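Local coordinates for antisigma-factor antagonist, STAS (Rhodobacter sphaeroides, PDB 3OIZ), which forms the STAS domain of a membrane protein, probably a SulP-like sulfate transporter, where it may have a regulatory role, at residues Tyr20-Gln25 with Ser52-Trp57; Asp33-Phe38 with Asp66-Lys71; Asp39-Leu44 with Arg73-Glu78; Arg46-Val51 with Glu78-Gly83. All blocks are in the same frame, centred on the assembly; numbering follows the deposited sequence. Where two conformers were deposited one is given.

Contacts 1, 2 and 4 are partly buried, whereas contact 3 lies on the surface. Contact 4 is the most extensive, two parallel strands of the main sheet joined by five backbone hydrogen bonds. Contact 1 takes up the neighbouring strand where the chain turns off into a small two-stranded parallel sheet, and there backbone bonds are joined by one side-chain bond. Helix 59-74 serves both contact 2 and contact 3. Contact 2, its centre about 6 Å from that of the chain, has no hydrogen bond across it and depends on apolar side chains; contact 3, about 13 Å out, is bridged by water. Phe38 of contact 2 reaches both Tyr20 of contact 1 and Ile49 of contact 4.

Contact 1. Residues Tyr20-Gln25 with Ser52-Trp57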
loop_
_atom_site.group_PDB
_atom_site.type_symbol
_atom_site.label_atom_id
_atom_site.label_comp_id
_atom_site.label_asym_id
_atom_site.label_seq_id
_atom_site.Cartn_x
_atom_site.Cartn_y
_atom_site.Cartn_z
ATOM N N TYR A 20 6.505 2.686 -0.416
ATOM C CA TYR A 20 5.329 3.260 -1.060
ATOM C C TYR A 20 4.617 4.137 -0.043
ATOM O O TYR A 20 4.413 3.722 1.086
ATOM C CB TYR A 20 4.414 2.139 -1.482
ATOM C CG TYR A 20 4.815 1.414 -2.746
ATOM C CD1 TYR A 20 4.374 1.862 -3.999
ATOM C CD2 TYR A 20 5.665 0.287 -2.704
ATOM C CE1 TYR A 20 4.749 1.183 -5.185
ATOM C CE2 TYR A 20 6.029 -0.383 -3.873
ATOM C CZ TYR A 20 5.560 0.059 -5.106
ATOM O OH TYR A 20 5.920 -0.586 -6.273
ATOM N N ARG A 21 4.208 5.338 -0.443
ATOM C CA ARG A 21 3.524 6.258 0.444
ATOM C C ARG A 21 2.124 6.465 -0.127
ATOM O O ARG A 21 1.964 6.963 -1.235
ATOM C CB ARG A 21 4.304 7.582 0.583
ATOM C CG ARG A 21 5.605 7.352 1.414
ATOM C CD ARG A 21 6.365 8.678 1.710
ATOM N NE ARG A 21 7.663 8.369 2.320
ATOM C CZ ARG A 21 8.801 8.216 1.636
ATOM N NH1 ARG A 21 8.818 8.354 0.307
ATOM N NH2 ARG A 21 9.933 7.924 2.267
ATOM N N VAL A 22 1.118 6.063 0.641
ATOM C CA VAL A 22 -0.255 6.190 0.220
ATOM C C VAL A 22 -0.892 7.359 0.987
ATOM O O VAL A 22 -0.747 7.478 2.224
ATOM C CB VAL A 22 -1.019 4.881 0.584
ATOM C CG1 VAL A 22 -2.402 4.946 0.018
ATOM C CG2 VAL A 22 -0.294 3.595 0.064
ATOM N N GLU A 23 -1.603 8.229 0.272
ATOM C CA GLU A 23 -2.304 9.365 0.917
ATOM C C GLU A 23 -3.703 9.542 0.374
ATOM O O GLU A 23 -3.957 9.253 -0.793
ATOM C CB GLU A 23 -1.541 10.682 0.759
ATOM C CG GLU A 23 -1.262 11.049 -0.663
ATOM C CD GLU A 23 -2.412 11.785 -1.369
ATOM O OE1 GLU A 23 -3.450 12.143 -0.740
ATOM O OE2 GLU A 23 -2.274 12.001 -2.594
ATOM N N GLY A 24 -4.620 9.988 1.228
ATOM C CA GLY A 24 -5.995 10.223 0.781
ATOM C C GLY A 24 -6.945 9.110 1.223
ATOM O O GLY A 24 -6.697 8.434 2.229
ATOM N N GLN A 25 -8.013 8.893 0.460
ATOM C CA GLN A 25 -9.168 8.073 0.924
ATOM C C GLN A 25 -9.174 6.743 0.187
ATOM O O GLN A 25 -9.109 6.739 -1.037
ATOM C CB GLN A 25 -10.507 8.780 0.609
ATOM C CG GLN A 25 -10.498 10.328 0.828
ATOM C CD GLN A 25 -9.973 10.725 2.201
ATOM O OE1 GLN A 25 -10.236 10.038 3.208
ATOM N NE2 GLN A 25 -9.184 11.790 2.248
ATOM N N SER A 52 0.188 6.071 6.694
ATOM C CA SER A 52 -0.006 7.040 7.802
ATOM C C SER A 52 -0.812 8.244 7.378
ATOM O O SER A 52 -1.475 8.868 8.215
ATOM C CB SER A 52 1.344 7.509 8.364
ATOM O OG SER A 52 2.102 8.199 7.368
ATOM N N ARG A 53 -0.741 8.574 6.082
ATOM C CA ARG A 53 -1.427 9.746 5.541
ATOM C C ARG A 53 -2.693 9.373 4.764
ATOM O O ARG A 53 -3.236 10.183 3.989
ATOM C CB ARG A 53 -0.463 10.601 4.723
ATOM C CG ARG A 53 0.647 11.045 5.654
ATOM C CD ARG A 53 1.520 12.078 5.083
ATOM N NE ARG A 53 2.639 12.379 5.981
ATOM C CZ ARG A 53 3.359 13.502 5.899
ATOM N NH1 ARG A 53 3.054 14.423 4.971
ATOM N NH2 ARG A 53 4.367 13.718 6.739
ATOM N N ALA A 54 -3.177 8.150 4.984
ATOM C CA ALA A 54 -4.375 7.698 4.274
ATOM C C ALA A 54 -5.487 7.365 5.264
ATOM O O ALA A 54 -5.232 7.206 6.465
ATOM C CB ALA A 54 -4.010 6.436 3.448
ATOM N N HIS A 55 -6.717 7.235 4.760
ATOM C CA HIS A 55 -7.859 6.803 5.573
ATOM C C HIS A 55 -8.481 5.591 4.895
ATOM O O HIS A 55 -8.846 5.673 3.736
ATOM C CB HIS A 55 -8.924 7.915 5.661
ATOM C CG HIS A 55 -8.405 9.169 6.290
ATOM N ND1 HIS A 55 -7.884 9.195 7.577
ATOM C CD2 HIS A 55 -8.296 10.436 5.806
ATOM C CE1 HIS A 55 -7.496 10.432 7.857
ATOM N NE2 HIS A 55 -7.734 11.200 6.802
ATOM N N ILE A 56 -8.509 4.466 5.597
ATOM C CA ILE A 56 -9.157 3.264 5.082
ATOM C C ILE A 56 -10.607 3.288 5.511
ATOM O O ILE A 56 -10.902 3.370 6.727
ATOM C CB ILE A 56 -8.458 2.003 5.611
ATOM C CG1 ILE A 56 -6.981 1.964 5.155
ATOM C CG2 ILE A 56 -9.227 0.772 5.114
ATOM C CD1 ILE A 56 -6.103 0.935 5.985
ATOM N N TRP A 57 -11.548 3.233 4.559
ATOM C CA TRP A 57 -12.952 3.447 4.946
ATOM C C TRP A 57 -13.821 2.199 5.072
ATOM O O TRP A 57 -14.967 2.271 5.587
ATOM C CB TRP A 57 -13.590 4.419 3.938
ATOM C CG TRP A 57 -13.081 5.811 4.133
ATOM C CD1 TRP A 57 -12.098 6.435 3.434
ATOM C CD2 TRP A 57 -13.505 6.732 5.157
ATOM N NE1 TRP A 57 -11.921 7.725 3.900
ATOM C CE2 TRP A 57 -12.757 7.926 4.980
ATOM C CE3 TRP A 57 -14.471 6.669 6.183
ATOM C CZ2 TRP A 57 -12.932 9.057 5.802
ATOM C CZ3 TRP A 57 -14.640 7.788 7.030
ATOM C CH2 TRP A 57 -13.873 8.972 6.830
HETATM O O HOH W 1 1.168 7.773 3.990
#
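Parallel beta pairing joins these segments where the chain leaves strand 17-23 of the main sheet of the STAS fold, turns a corner at Gly24 and continues as strand 25-26, which pairs with strand 54-56 in a small second sheet. Two backbone bonds define it: Gly24 N donates to Arg53 O at 3.1 Å, from above the carbonyl plane, and His55 N donates to Gly24 O at 2.8 Å, nearly along the C=O axis. One glycine thus bonds through both its N and its O. Its backbone angles (phi 103°) would press a CB against the preceding carbonyl oxygen, so the corner suits glycine. Just before the corner a water links the two backbones, accepting from Arg53 N at 2.9 Å and donating to Val22 O. On the buried side Val22 CG1 lies 4.1 Å from Ala54 CB, while Val22 also packs on Ile49 and Val51. Beyond the corner, Gln25, His55 and Trp57 carry the contact. The Gln25 chain folds back at chi2 (-51°), which brings its amide alongside the imidazole, the two planes 25° apart, with OE1 at the ring edge 3.3 Å from His55 CD2. The indole, stacked on Phe27, meets the same oxygen edge-on: Trp57 NE1 donates to Gln25 OE1 at 2.9 Å, in the indole plane and on a lone pair of the amide oxygen.

Contact 2. Residues Asp33-Phe38 with Asp66-Lys71; sequences DFMAAF and DMAVLK
Apolar contacts make up this meeting of helix 31-36 and its C-terminal turn with helix 59-74; no hydrogen bond crosses between the segments. The chain of the selenomethionine Met35 bends at both chi2 and chi3 (-55° and -70°), which carries the terminal methyl across to the other helix, although CB does not start out in that direction. There Met35 CE lies 3.7 Å from Met67 CG, the two chains crossing at about a right angle, and 3.8 Å from Lys71 CD, so the methyl touches side chains one helical turn apart. Between those two residues, the small Ala68 lets the backbones approach, with Met35 CA and Ala68 CA 6.6 Å apart.

Among the aromatic contacts, Phe38 CE2 sits 3.6 Å above the plane of the Phe34 ring, offset toward its rim, and Phe34 CE1 lies at the edge of the Phe38 ring. Both rings meet one methyl: Ala68 CB is 4.3 Å from Phe34 CE2 and equally far from Phe38 CE2. Phe40 covers Met35, Ala68 and Lys71 from the adjoining loop. With Phe38 on Tyr20 and Phe34 on Phe5, the rings lie between helices and sheet, in the alpha/beta core of the STAS domain.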
loop_
_atom_site.group_PDB
_atom_site.type_symbol
_atom_site.label_atom_id
_atom_site.label_comp_id
_atom_site.label_asym_id
_atom_site.label_seq_id
_atom_site.Cartn_x
_atom_site.Cartn_y
_atom_site.Cartn_z
ATOM N N ASP A 33 -7.743 0.393 -8.697
ATOM C CA ASP A 33 -6.770 1.466 -8.876
ATOM C C ASP A 33 -5.669 1.376 -7.846
ATOM O O ASP A 33 -4.482 1.593 -8.163
ATOM C CB ASP A 33 -7.466 2.831 -8.770
ATOM C CG ASP A 33 -8.696 2.914 -9.645
ATOM O OD1 ASP A 33 -8.548 3.466 -10.735
ATOM O OD2 ASP A 33 -9.813 2.416 -9.264
ATOM N N PHE A 34 -6.050 1.064 -6.600
ATOM C CA PHE A 34 -5.065 0.905 -5.532
ATOM C C PHE A 34 -4.065 -0.224 -5.884
ATOM O O PHE A 34 -2.836 -0.055 -5.760
ATOM C CB PHE A 34 -5.810 0.648 -4.215
ATOM C CG PHE A 34 -4.919 0.290 -3.082
ATOM C CD1 PHE A 34 -4.293 1.288 -2.320
ATOM C CD2 PHE A 34 -4.731 -1.048 -2.740
ATOM C CE1 PHE A 34 -3.429 0.934 -1.235
ATOM C CE2 PHE A 34 -3.908 -1.404 -1.670
ATOM C CZ PHE A 34 -3.261 -0.425 -0.902
HETATM N N MSE A 35 -4.578 -1.385 -6.280
HETATM C CA MSE A 35 -3.699 -2.509 -6.673
HETATM C C MSE A 35 -2.739 -2.143 -7.804
HETATM O O MSE A 35 -1.554 -2.502 -7.752
HETATM C CB MSE A 35 -4.512 -3.763 -7.057
HETATM C CG MSE A 35 -5.373 -4.321 -5.919
HETATM SE SE MSE A 35 -4.434 -4.719 -4.288
HETATM C CE MSE A 35 -3.443 -6.233 -4.901
ATOM N N ALA A 36 -3.228 -1.373 -8.778
ATOM C CA ALA A 36 -2.449 -1.020 -9.943
ATOM C C ALA A 36 -1.311 -0.074 -9.615
ATOM O O ALA A 36 -0.413 0.137 -10.469
ATOM C CB ALA A 36 -3.339 -0.395 -10.957
ATOM N N ALA A 37 -1.351 0.509 -8.411
ATOM C CA ALA A 37 -0.274 1.411 -7.973
ATOM C C ALA A 37 1.062 0.709 -7.681
ATOM O O ALA A 37 2.120 1.359 -7.652
ATOM C CB ALA A 37 -0.705 2.229 -6.785
ATOM N N PHE A 38 1.036 -0.598 -7.464
ATOM C CA PHE A 38 2.238 -1.311 -6.984
ATOM C C PHE A 38 2.885 -2.152 -8.099
ATOM O O PHE A 38 2.198 -2.761 -8.927
ATOM C CB PHE A 38 1.865 -2.214 -5.789
ATOM C CG PHE A 38 1.271 -1.460 -4.647
ATOM C CD1 PHE A 38 2.097 -0.864 -3.696
ATOM C CD2 PHE A 38 -0.112 -1.349 -4.506
ATOM C CE1 PHE A 38 1.554 -0.131 -2.620
ATOM C CE2 PHE A 38 -0.679 -0.611 -3.442
ATOM C CZ PHE A 38 0.144 -0.008 -2.491
ATOM N N ASP A 66 -4.118 -5.809 2.448
ATOM C CA ASP A 66 -3.594 -7.125 2.877
ATOM C C ASP A 66 -3.127 -7.906 1.640
ATOM O O ASP A 66 -2.097 -8.612 1.682
ATOM C CB ASP A 66 -4.666 -7.924 3.593
ATOM C CG ASP A 66 -4.997 -7.384 4.988
ATOM O OD1 ASP A 66 -4.253 -6.515 5.519
ATOM O OD2 ASP A 66 -6.042 -7.848 5.542
HETATM N N MSE A 67 -3.902 -7.822 0.558
HETATM C CA MSE A 67 -3.543 -8.511 -0.677
HETATM C C MSE A 67 -2.254 -7.949 -1.288
HETATM O O MSE A 67 -1.425 -8.724 -1.803
HETATM C CB MSE A 67 -4.709 -8.479 -1.687
HETATM C CG MSE A 67 -4.445 -9.262 -2.975
HETATM SE SE MSE A 67 -4.176 -11.158 -2.643
HETATM C CE MSE A 67 -6.045 -11.621 -2.501
ATOM N N ALA A 68 -2.081 -6.615 -1.241
ATOM C CA ALA A 68 -0.872 -6.008 -1.789
ATOM C C ALA A 68 0.317 -6.532 -0.962
ATOM O O ALA A 68 1.368 -6.926 -1.518
ATOM C CB ALA A 68 -0.941 -4.504 -1.704
ATOM N N VAL A 69 0.162 -6.526 0.369
ATOM C CA VAL A 69 1.194 -7.084 1.245
ATOM C C VAL A 69 1.516 -8.548 0.894
ATOM O O VAL A 69 2.713 -8.921 0.726
ATOM C CB VAL A 69 0.789 -6.966 2.726
ATOM C CG1 VAL A 69 1.773 -7.792 3.610
ATOM C CG2 VAL A 69 0.779 -5.449 3.157
ATOM N N LEU A 70 0.470 -9.370 0.785
ATOM C CA LEU A 70 0.666 -10.776 0.466
ATOM C C LEU A 70 1.400 -10.949 -0.873
ATOM O O LEU A 70 2.325 -11.770 -0.964
ATOM C CB LEU A 70 -0.691 -11.501 0.409
ATOM C CG LEU A 70 -0.638 -13.003 0.115
ATOM C CD1 LEU A 70 0.284 -13.709 1.130
ATOM C CD2 LEU A 70 -2.024 -13.572 0.197
ATOM N N LYS A 71 1.008 -10.159 -1.891
ATOM C CA LYS A 71 1.637 -10.275 -3.212
ATOM C C LYS A 71 3.115 -9.918 -3.225
ATOM O O LYS A 71 3.920 -10.623 -3.896
ATOM C CB LYS A 71 0.876 -9.472 -4.275
ATOM C CG LYS A 71 -0.473 -10.150 -4.623
ATOM C CD LYS A 71 -1.348 -9.312 -5.548
ATOM C CE LYS A 71 -0.699 -9.093 -6.862
ATOM N NZ LYS A 71 -1.373 -9.893 -7.913
#

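Contact 3. Residues Asp39-Leu44 with Arg73-Glu78; sequences DFREAL and RREGAE
A Schellman motif ends helix 59-74 here, and the loop leading from helix 31-36 to strand 46-51 passes beside it on the surface. Gly76 closes the helix with a positive phi of 110°, its N bonding back to Arg73 O at 3.0 Å; a side chain here would collide with the carbonyl oxygen of Glu75, which favours glycine. Glu75, the last residue ahead of that glycine, makes the main approach to the loop. Bent at chi2 (-77°), its chain lays CG against the backbone, 3.1 Å from Phe40 O, so the contact is made by the aliphatic part of the side chain. The carboxylate continues toward Arg41 without pairing with it: Glu75 OE2 and Arg41 NE are 6.3 Å apart, near enough only for a weak attraction, if any. In this part of the STAS domain the loop has its own order, a type I turn from Asp39 to Glu42 combined with an Asx turn. Asp39 OD1 accepts from Arg41 N at 3.2 Å, met from above the carboxylate plane. Farther along, Leu44 O faces Ala77, 4.0 Å from Ala77 CA. A single water joins the two backbones by donating to Leu44 O at 3.0 Å and to Glu75 O at 2.6 Å.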
loop_
_atom_site.group_PDB
_atom_site.type_symbol
_atom_site.label_atom_id
_atom_site.label_comp_id
_atom_site.label_asym_id
_atom_site.label_seq_id
_atom_site.Cartn_x
_atom_site.Cartn_y
_atom_site.Cartn_z
ATOM N N ASP A 39 4.205 -2.206 -8.109
ATOM C CA ASP A 39 4.915 -3.082 -9.033
ATOM C C ASP A 39 5.352 -4.322 -8.255
ATOM O O ASP A 39 6.437 -4.348 -7.638
ATOM C CB ASP A 39 6.147 -2.362 -9.581
ATOM C CG ASP A 39 6.984 -3.245 -10.512
ATOM O OD1 ASP A 39 6.572 -4.409 -10.790
ATOM O OD2 ASP A 39 8.079 -2.783 -10.956
ATOM N N PHE A 40 4.514 -5.352 -8.283
ATOM C CA PHE A 40 4.750 -6.545 -7.484
ATOM C C PHE A 40 5.927 -7.370 -8.008
ATOM O O PHE A 40 6.506 -8.169 -7.262
ATOM C CB PHE A 40 3.466 -7.388 -7.404
ATOM C CG PHE A 40 2.324 -6.675 -6.732
ATOM C CD1 PHE A 40 2.377 -6.329 -5.373
ATOM C CD2 PHE A 40 1.208 -6.303 -7.465
ATOM C CE1 PHE A 40 1.324 -5.634 -4.764
ATOM C CE2 PHE A 40 0.147 -5.633 -6.863
ATOM C CZ PHE A 40 0.202 -5.296 -5.513
ATOM N N ARG A 41 6.314 -7.159 -9.256
ATOM C CA ARG A 41 7.342 -8.025 -9.861
ATOM C C ARG A 41 8.766 -7.529 -9.678
ATOM O O ARG A 41 9.706 -8.248 -10.007
ATOM C CB ARG A 41 7.038 -8.302 -11.343
ATOM C CG ARG A 41 5.684 -9.016 -11.546
ATOM C CD ARG A 41 5.528 -9.686 -12.927
ATOM N NE ARG A 41 5.893 -8.862 -14.095
ATOM C CZ ARG A 41 5.618 -7.562 -14.271
ATOM N NH1 ARG A 41 4.937 -6.855 -13.363
ATOM N NH2 ARG A 41 6.033 -6.956 -15.381
ATOM N N GLU A 42 8.926 -6.340 -9.082
ATOM C CA GLU A 42 10.258 -5.752 -8.891
ATOM C C GLU A 42 11.100 -6.645 -7.962
ATOM O O GLU A 42 10.583 -7.191 -6.969
ATOM C CB GLU A 42 10.116 -4.345 -8.307
ATOM C CG GLU A 42 11.420 -3.545 -8.328
ATOM C CD GLU A 42 11.251 -2.115 -7.864
ATOM O OE1 GLU A 42 10.176 -1.773 -7.315
ATOM O OE2 GLU A 42 12.198 -1.324 -8.078
ATOM N N ALA A 43 12.373 -6.815 -8.306
ATOM C CA ALA A 43 13.314 -7.527 -7.464
ATOM C C ALA A 43 13.665 -6.673 -6.236
ATOM O O ALA A 43 14.505 -5.775 -6.340
ATOM C CB ALA A 43 14.577 -7.817 -8.260
ATOM N N LEU A 44 13.055 -6.989 -5.093
ATOM C CA LEU A 44 13.236 -6.212 -3.861
ATOM C C LEU A 44 13.519 -7.140 -2.681
ATOM O O LEU A 44 12.981 -8.238 -2.607
ATOM C CB LEU A 44 12.009 -5.355 -3.544
ATOM C CG LEU A 44 11.715 -4.228 -4.538
ATOM C CD1 LEU A 44 10.383 -3.541 -4.225
ATOM C CD2 LEU A 44 12.869 -3.215 -4.534
ATOM N N ARG A 73 5.006 -10.232 -0.527
ATOM C CA ARG A 73 5.650 -11.331 0.216
ATOM C C ARG A 73 5.868 -12.556 -0.659
ATOM O O ARG A 73 6.908 -13.212 -0.578
ATOM C CB ARG A 73 4.824 -11.680 1.471
ATOM C CG ARG A 73 4.960 -10.590 2.559
ATOM C CD ARG A 73 4.248 -10.993 3.849
ATOM N NE ARG A 73 4.523 -10.015 4.897
ATOM C CZ ARG A 73 3.644 -9.636 5.821
ATOM N NH1 ARG A 73 2.406 -10.161 5.851
ATOM N NH2 ARG A 73 3.992 -8.699 6.705
ATOM N N ARG A 74 4.903 -12.859 -1.520
ATOM C CA ARG A 74 5.018 -14.025 -2.396
ATOM C C ARG A 74 6.068 -13.840 -3.462
ATOM O O ARG A 74 6.523 -14.820 -4.042
ATOM C CB ARG A 74 3.699 -14.286 -3.087
ATOM C CG ARG A 74 2.695 -14.816 -2.155
ATOM C CD ARG A 74 1.414 -15.057 -2.836
ATOM N NE ARG A 74 0.641 -16.013 -2.054
ATOM C CZ ARG A 74 -0.681 -16.128 -2.121
ATOM N NH1 ARG A 74 -1.376 -15.329 -2.936
ATOM N NH2 ARG A 74 -1.305 -17.028 -1.362
ATOM N N GLU A 75 6.440 -12.589 -3.712
ATOM C CA GLU A 75 7.490 -12.267 -4.676
ATOM C C GLU A 75 8.862 -12.202 -3.987
ATOM O O GLU A 75 9.881 -11.934 -4.640
ATOM C CB GLU A 75 7.140 -10.992 -5.450
ATOM C CG GLU A 75 6.104 -11.205 -6.542
ATOM C CD GLU A 75 6.695 -11.877 -7.804
ATOM O OE1 GLU A 75 7.914 -12.091 -7.879
ATOM O OE2 GLU A 75 5.950 -12.175 -8.745
ATOM N N GLY A 76 8.881 -12.427 -2.673
ATOM C CA GLY A 76 10.126 -12.655 -1.912
ATOM C C GLY A 76 10.545 -11.545 -0.947
ATOM O O GLY A 76 11.558 -11.671 -0.223
ATOM N N ALA A 77 9.775 -10.477 -0.905
ATOM C CA ALA A 77 10.111 -9.316 -0.066
ATOM C C ALA A 77 9.665 -9.496 1.371
ATOM O O ALA A 77 8.620 -10.109 1.647
ATOM C CB ALA A 77 9.466 -8.031 -0.639
ATOM N N GLU A 78 10.439 -8.927 2.286
ATOM C CA GLU A 78 9.973 -8.690 3.658
ATOM C C GLU A 78 9.128 -7.411 3.594
ATOM O O GLU A 78 9.576 -6.427 3.042
ATOM C CB GLU A 78 11.182 -8.455 4.550
ATOM C CG GLU A 78 10.870 -7.876 5.886
ATOM C CD GLU A 78 12.132 -7.514 6.653
ATOM O OE1 GLU A 78 13.190 -8.145 6.380
ATOM O OE2 GLU A 78 12.063 -6.584 7.506
HETATM O O HOH W 2 11.246 -9.742 -4.542
#

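Contact 4. Residues Arg46-Val51 with Glu78-Gly83; sequences RVVIDV and EVRIVG
Side chains of residues paired across these two parallel strands leave the sheet on the same face, giving an outer face and an inner one. On the face of Arg46, Val48, Asp50, Glu78, Arg80 and Val82, Val48 lies alongside Arg80, pointing the same way. Arg80 CG stands between the backbone N and the carbonyl carbon (chi1 63°), and the chain then runs extended, placing the guanidinium with one face over Val48 CG2, 3.6 Å from Arg80 NE. The other branch, Val48 CG1, meets Val82 CG2 at 3.6 Å as the two valines cross obliquely. Val82 CG1 in turn rests 3.8 Å from Asp50 OD2, while Asp50 OD1 bonds to Ser52. Arg46 and Glu78 run side by side, but the guanidinium and carboxylate planes are 64° apart and the charged groups are not in contact; Arg46 NE instead pairs with Glu17. The inner face, of Val47, Ile49, Val79 and Ile81, is purely aliphatic and is covered by helix 59-74, with Val51 CG2 3.9 Å from Ile81 CG2 at its end. Five backbone bonds fix the register, from Val47 N to Glu78 O at 2.9 Å through Val51 N to Val82 O at 2.8 Å; Val82 N alone reaches its acceptor, Ile49 O, from above the carbonyl plane. Adjacent parallel strands, 17° apart in direction, connected through strand 54-56 and helix 59-74, make a beta-alpha-beta crossover of the STAS fold.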
loop_
_atom_site.group_PDB
_atom_site.type_symbol
_atom_site.label_atom_id
_atom_site.label_comp_id
_atom_site.label_asym_id
_atom_site.label_seq_id
_atom_site.Cartn_x
_atom_site.Cartn_y
_atom_site.Cartn_z
ATOM N N ARG A 46 13.008 -5.693 0.469
ATOM C CA ARG A 46 12.076 -5.124 1.463
ATOM C C ARG A 46 11.127 -4.166 0.795
ATOM O O ARG A 46 11.502 -3.458 -0.129
ATOM C CB ARG A 46 12.835 -4.390 2.569
ATOM C CG ARG A 46 13.667 -5.313 3.429
ATOM C CD ARG A 46 14.538 -4.553 4.468
ATOM N NE ARG A 46 15.324 -3.457 3.888
ATOM C CZ ARG A 46 16.462 -3.613 3.221
ATOM N NH1 ARG A 46 16.981 -4.831 3.038
ATOM N NH2 ARG A 46 17.097 -2.547 2.755
ATOM N N VAL A 47 9.888 -4.149 1.285
ATOM C CA VAL A 47 8.911 -3.183 0.853
ATOM C C VAL A 47 8.293 -2.598 2.108
ATOM O O VAL A 47 7.923 -3.337 3.032
ATOM C CB VAL A 47 7.814 -3.829 -0.048
ATOM C CG1 VAL A 47 6.678 -2.842 -0.320
ATOM C CG2 VAL A 47 8.435 -4.315 -1.348
ATOM N N VAL A 48 8.148 -1.281 2.134
ATOM C CA VAL A 48 7.373 -0.623 3.184
ATOM C C VAL A 48 6.147 -0.026 2.502
ATOM O O VAL A 48 6.280 0.650 1.475
ATOM C CB VAL A 48 8.194 0.492 3.845
ATOM C CG1 VAL A 48 7.334 1.256 4.882
ATOM C CG2 VAL A 48 9.462 -0.098 4.459
ATOM N N ILE A 49 4.961 -0.255 3.072
ATOM C CA ILE A 49 3.755 0.465 2.600
ATOM C C ILE A 49 3.303 1.388 3.714
ATOM O O ILE A 49 2.835 0.933 4.773
ATOM C CB ILE A 49 2.639 -0.493 2.157
ATOM C CG1 ILE A 49 3.161 -1.490 1.090
ATOM C CG2 ILE A 49 1.409 0.291 1.627
ATOM C CD1 ILE A 49 2.085 -2.490 0.696
ATOM N N ASP A 50 3.449 2.690 3.468
ATOM C CA ASP A 50 3.205 3.706 4.469
ATOM C C ASP A 50 1.808 4.241 4.221
ATOM O O ASP A 50 1.575 4.948 3.230
ATOM C CB ASP A 50 4.268 4.820 4.371
ATOM C CG ASP A 50 4.109 5.894 5.449
ATOM O OD1 ASP A 50 2.987 6.183 5.897
ATOM O OD2 ASP A 50 5.137 6.483 5.826
ATOM N N VAL A 51 0.879 3.913 5.115
ATOM C CA VAL A 51 -0.500 4.419 4.997
ATOM C C VAL A 51 -0.834 5.489 6.085
ATOM O O VAL A 51 -2.007 5.813 6.314
ATOM C CB VAL A 51 -1.532 3.244 5.028
ATOM C CG1 VAL A 51 -1.338 2.357 3.795
ATOM C CG2 VAL A 51 -1.426 2.426 6.353
ATOM N N GLU A 78 10.439 -8.927 2.286
ATOM C CA GLU A 78 9.973 -8.690 3.658
ATOM C C GLU A 78 9.128 -7.411 3.594
ATOM O O GLU A 78 9.576 -6.427 3.042
ATOM C CB GLU A 78 11.182 -8.455 4.550
ATOM C CG GLU A 78 10.870 -7.876 5.886
ATOM C CD GLU A 78 12.132 -7.514 6.653
ATOM O OE1 GLU A 78 13.190 -8.145 6.380
ATOM O OE2 GLU A 78 12.063 -6.584 7.506
ATOM N N VAL A 79 7.915 -7.438 4.122
ATOM C CA VAL A 79 7.003 -6.314 3.946
ATOM C C VAL A 79 6.549 -5.820 5.303
ATOM O O VAL A 79 6.213 -6.631 6.225
ATOM C CB VAL A 79 5.745 -6.696 3.123
ATOM C CG1 VAL A 79 4.838 -5.485 2.914
ATOM C CG2 VAL A 79 6.132 -7.335 1.759
ATOM N N ARG A 80 6.554 -4.504 5.438
ATOM C CA ARG A 80 5.969 -3.910 6.631
ATOM C C ARG A 80 5.041 -2.758 6.306
ATOM O O ARG A 80 5.307 -1.985 5.373
ATOM C CB ARG A 80 7.028 -3.467 7.616
ATOM C CG ARG A 80 7.978 -2.399 7.196
ATOM C CD ARG A 80 9.099 -2.217 8.243
ATOM N NE ARG A 80 10.013 -1.104 7.920
ATOM C CZ ARG A 80 9.864 0.160 8.348
ATOM N NH1 ARG A 80 8.839 0.498 9.134
ATOM N NH2 ARG A 80 10.750 1.097 7.992
ATOM N N ILE A 81 3.995 -2.621 7.115
ATOM C CA ILE A 81 3.068 -1.515 6.974
ATOM C C ILE A 81 3.450 -0.488 8.035
ATOM O O ILE A 81 3.730 -0.854 9.181
ATOM C CB ILE A 81 1.597 -1.945 7.197
ATOM C CG1 ILE A 81 1.157 -2.924 6.095
ATOM C CG2 ILE A 81 0.694 -0.704 7.114
ATOM C CD1 ILE A 81 -0.331 -3.471 6.269
ATOM N N VAL A 82 3.483 0.784 7.648
ATOM C CA VAL A 82 3.683 1.910 8.581
ATOM C C VAL A 82 2.396 2.698 8.613
ATOM O O VAL A 82 1.781 2.932 7.565
ATOM C CB VAL A 82 4.819 2.846 8.090
ATOM C CG1 VAL A 82 4.848 4.170 8.875
ATOM C CG2 VAL A 82 6.176 2.148 8.217
ATOM N N GLY A 83 1.945 3.102 9.806
ATOM C CA GLY A 83 0.751 3.969 9.863
ATOM C C GLY A 83 -0.586 3.248 9.877
ATOM O O GLY A 83 -1.605 3.888 9.666
#